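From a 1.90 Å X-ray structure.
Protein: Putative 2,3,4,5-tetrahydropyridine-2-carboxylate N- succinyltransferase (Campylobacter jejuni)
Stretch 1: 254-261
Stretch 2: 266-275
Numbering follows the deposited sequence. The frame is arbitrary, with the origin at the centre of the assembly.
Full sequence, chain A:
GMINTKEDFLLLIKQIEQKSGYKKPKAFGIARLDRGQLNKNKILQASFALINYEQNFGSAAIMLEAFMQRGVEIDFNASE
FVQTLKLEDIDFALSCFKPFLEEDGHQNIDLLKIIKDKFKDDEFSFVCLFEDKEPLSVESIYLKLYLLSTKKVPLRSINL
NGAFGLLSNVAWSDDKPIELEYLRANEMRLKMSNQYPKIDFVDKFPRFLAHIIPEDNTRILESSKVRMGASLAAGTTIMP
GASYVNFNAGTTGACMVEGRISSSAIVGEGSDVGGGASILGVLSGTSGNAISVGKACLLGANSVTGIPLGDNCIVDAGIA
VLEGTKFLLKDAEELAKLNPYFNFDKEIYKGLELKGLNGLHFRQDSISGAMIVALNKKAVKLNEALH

Stretch 1 254-261: ACMVEGRI
Stretch 2 (266-275) IVGEGSDVGG

The most unusual feature of this contact is a thiol set against a turn. Cys255 SG lies 3.1 Å from Gly268 O, the carbonyl at the start of a type II beta turn from Gly268 to Ser271. Cys255 is buried, and its chi1 of -68° (m) places the sulfur there. Cys255 SG also lies 3.8 Å from Val267 CG1 and 4.0 Å from Ser271 CB.

The two stretches belong to one chain and run parallel. Two beta bridges set the register: Met256 pairs with Asp272 (CA to CA 4.9 Å) and Val257 with Val273 (CA to CA 4.8 Å). Before the bridges, Ala254 lies beside Glu269 and Cys255 beside Gly270. After them, Glu258 lies beside Gly275, CA to CA 4.5 Å.

Four backbone hydrogen bonds join the stretches. Gly270 N donates to Ala254 O at 2.9 Å. Met256 N donates to Ser271 O at 3.3 Å, a weak bond with an angle of 141° at the hydrogen. Val273 N donates to Met256 O at 2.9 Å and 165°. Glu258 N donates to Val273 O at 2.8 Å. Two CA-H...O contacts add to the ladder: Asp272 CA to Met256 O at 3.5 Å, and Gly275 CA to Glu258 O at 3.3 Å.

The bridging residues are extended, with phi/psi of -91/118 at Met256, -118/116 at Val257, -132/112 at Asp272 and -96/107 at Val273. The turn is closed by Ser271 N donating to Gly268 O at 3.3 Å. Its corners are Glu269 (-50/135) and Gly270 (81/5). The positive phi at Gly270 favours glycine.

Val257 and Val273 share one face of the sheet, both with chi1 t, and Val257 CG1 is 4.3 Å from Val273 CB. Val273 has the largest area covered by the partner stretch. Val273 CG1 sits 3.7 Å from Gly259 CA. A CB on Gly259 would clash with Val273 CG1 and with Gly274 O, so the bare CA fits this close approach. Gly259 has phi/psi -135/-165. Farther along, Ile261 (chi1 m, chi2 t) points toward the partner and brings CD1 to 3.9 Å from CG2 of Val267, whose chi1 is t. These branched apolar side chains suit their buried places.

Met256 and Asp272, both partly exposed, share the other face. Met256 is selenomethionine with rotamer t, p, p. Met256 CB is 3.8 Å from Asp272 OD2, but the end of the Met256 side chain leads away. Asp272 has chi1 t and chi2 -58°. Glu258 (chi1 m, chi2 t) brings OE2 to 4.6 Å from Asp272 OD1, a proximity of like charges, not a bond.

A water links the stretches: its O accepts from Ala254 N at 2.8 Å and donates to Glu269 OE2 at 2.7 Å. Glu269 has chi1 and chi2 t. The surface buried between the two stretches is 592 Å², both sides summed.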

# COMPACT_ATOMS: atom_id res chain seq x y z
N ALA A 254 10.90 25.91 29.84
CA ALA A 254 11.17 24.60 30.48
C ALA A 254 10.74 23.46 29.56
O ALA A 254 9.57 23.41 29.18
CB ALA A 254 10.43 24.51 31.83
N CYS A 255 11.67 22.55 29.23
CA CYS A 255 11.45 21.39 28.39
C CYS A 255 12.14 20.18 29.00
O CYS A 255 13.19 20.30 29.62
CB CYS A 255 12.14 21.57 27.04
SG CYS A 255 11.40 22.84 26.04
N MSE A 256 11.57 19.03 28.74
CA MSE A 256 12.22 17.73 29.02
C MSE A 256 12.99 17.31 27.77
O MSE A 256 12.40 17.12 26.72
CB MSE A 256 11.16 16.69 29.32
CG MSE A 256 11.71 15.27 29.44
SE MSE A 256 13.08 15.12 30.87
CE MSE A 256 11.98 15.81 32.36
N VAL A 257 14.30 17.18 27.87
CA VAL A 257 15.13 16.87 26.73
C VAL A 257 15.86 15.51 26.95
O VAL A 257 16.65 15.34 27.86
CB VAL A 257 16.13 17.98 26.43
CG1 VAL A 257 17.02 17.61 25.18
CG2 VAL A 257 15.42 19.34 26.28
N GLU A 258 15.52 14.57 26.10
CA GLU A 258 16.07 13.24 26.08
C GLU A 258 16.64 12.86 24.71
O GLU A 258 17.05 11.71 24.46
CB GLU A 258 15.04 12.26 26.54
CG GLU A 258 14.26 12.73 27.69
CD GLU A 258 13.46 11.60 28.31
OE1 GLU A 258 14.09 10.62 28.72
OE2 GLU A 258 12.22 11.66 28.37
N GLY A 259 16.73 13.85 23.86
CA GLY A 259 17.29 13.70 22.50
C GLY A 259 18.23 14.83 22.15
O GLY A 259 18.71 15.58 23.02
N ARG A 260 18.54 14.95 20.86
CA ARG A 260 19.69 15.69 20.39
C ARG A 260 19.27 16.97 19.68
O ARG A 260 18.52 16.93 18.68
CB ARG A 260 20.52 14.81 19.46
CG ARG A 260 21.06 13.60 20.22
CD ARG A 260 21.77 12.64 19.31
NE ARG A 260 20.84 11.99 18.38
CZ ARG A 260 20.18 10.85 18.63
NH1 ARG A 260 20.20 10.28 19.82
NH2 ARG A 260 19.43 10.28 17.68
N ILE A 261 19.73 18.08 20.22
CA ILE A 261 19.45 19.40 19.67
C ILE A 261 20.72 19.93 19.00
O ILE A 261 21.66 20.37 19.67
CB ILE A 261 18.98 20.39 20.72
CG1 ILE A 261 17.86 19.77 21.56
CG2 ILE A 261 18.50 21.70 20.07
CD1 ILE A 261 17.34 20.64 22.69
N ILE A 266 16.26 25.53 18.12
CA ILE A 266 15.60 26.10 19.28
C ILE A 266 14.31 25.36 19.53
O ILE A 266 13.54 25.11 18.59
CB ILE A 266 15.27 27.62 19.11
CG1 ILE A 266 16.56 28.44 18.87
CG2 ILE A 266 14.57 28.15 20.36
CD1 ILE A 266 16.29 29.91 18.42
N VAL A 267 14.11 24.98 20.79
CA VAL A 267 12.94 24.23 21.24
C VAL A 267 12.14 25.10 22.22
O VAL A 267 12.68 25.59 23.20
CB VAL A 267 13.36 22.88 21.86
CG1 VAL A 267 12.16 22.08 22.36
CG2 VAL A 267 14.20 22.06 20.84
N GLY A 268 10.85 25.25 21.96
CA GLY A 268 9.99 26.17 22.70
C GLY A 268 9.45 25.55 23.98
O GLY A 268 9.46 24.33 24.17
N GLU A 269 8.96 26.42 24.85
CA GLU A 269 8.45 26.05 26.17
C GLU A 269 7.45 24.92 26.19
O GLU A 269 6.46 24.90 25.40
CB GLU A 269 7.76 27.29 26.76
CG GLU A 269 7.21 27.09 28.14
CD GLU A 269 6.74 28.47 28.68
OE1 GLU A 269 5.71 28.97 28.18
OE2 GLU A 269 7.47 29.05 29.52
N GLY A 270 7.64 23.98 27.13
CA GLY A 270 6.73 22.90 27.34
C GLY A 270 6.90 21.74 26.38
O GLY A 270 6.12 20.82 26.40
N SER A 271 7.92 21.78 25.52
CA SER A 271 8.11 20.71 24.57
C SER A 271 8.79 19.54 25.23
O SER A 271 9.44 19.67 26.28
CB SER A 271 8.88 21.19 23.34
OG SER A 271 8.11 22.07 22.58
N ASP A 272 8.66 18.37 24.63
CA ASP A 272 9.24 17.14 25.16
C ASP A 272 9.98 16.44 24.01
O ASP A 272 9.36 16.06 23.02
CB ASP A 272 8.12 16.29 25.69
CG ASP A 272 8.60 15.10 26.47
OD1 ASP A 272 9.35 14.27 25.92
OD2 ASP A 272 8.17 14.98 27.65
N VAL A 273 11.30 16.39 24.12
CA VAL A 273 12.18 15.79 23.13
C VAL A 273 12.43 14.37 23.65
O VAL A 273 13.08 14.18 24.68
CB VAL A 273 13.48 16.55 22.95
CG1 VAL A 273 14.37 15.90 21.81
CG2 VAL A 273 13.23 18.05 22.72
N GLY A 274 11.82 13.40 22.98
CA GLY A 274 11.83 12.01 23.46
C GLY A 274 13.20 11.34 23.31
O GLY A 274 14.11 11.85 22.65
N GLY A 275 13.32 10.18 23.96
CA GLY A 275 14.58 9.48 24.11
C GLY A 275 15.12 9.14 22.73
O GLY A 275 14.46 8.48 21.93
O HOH W 1 9.26 27.82 31.12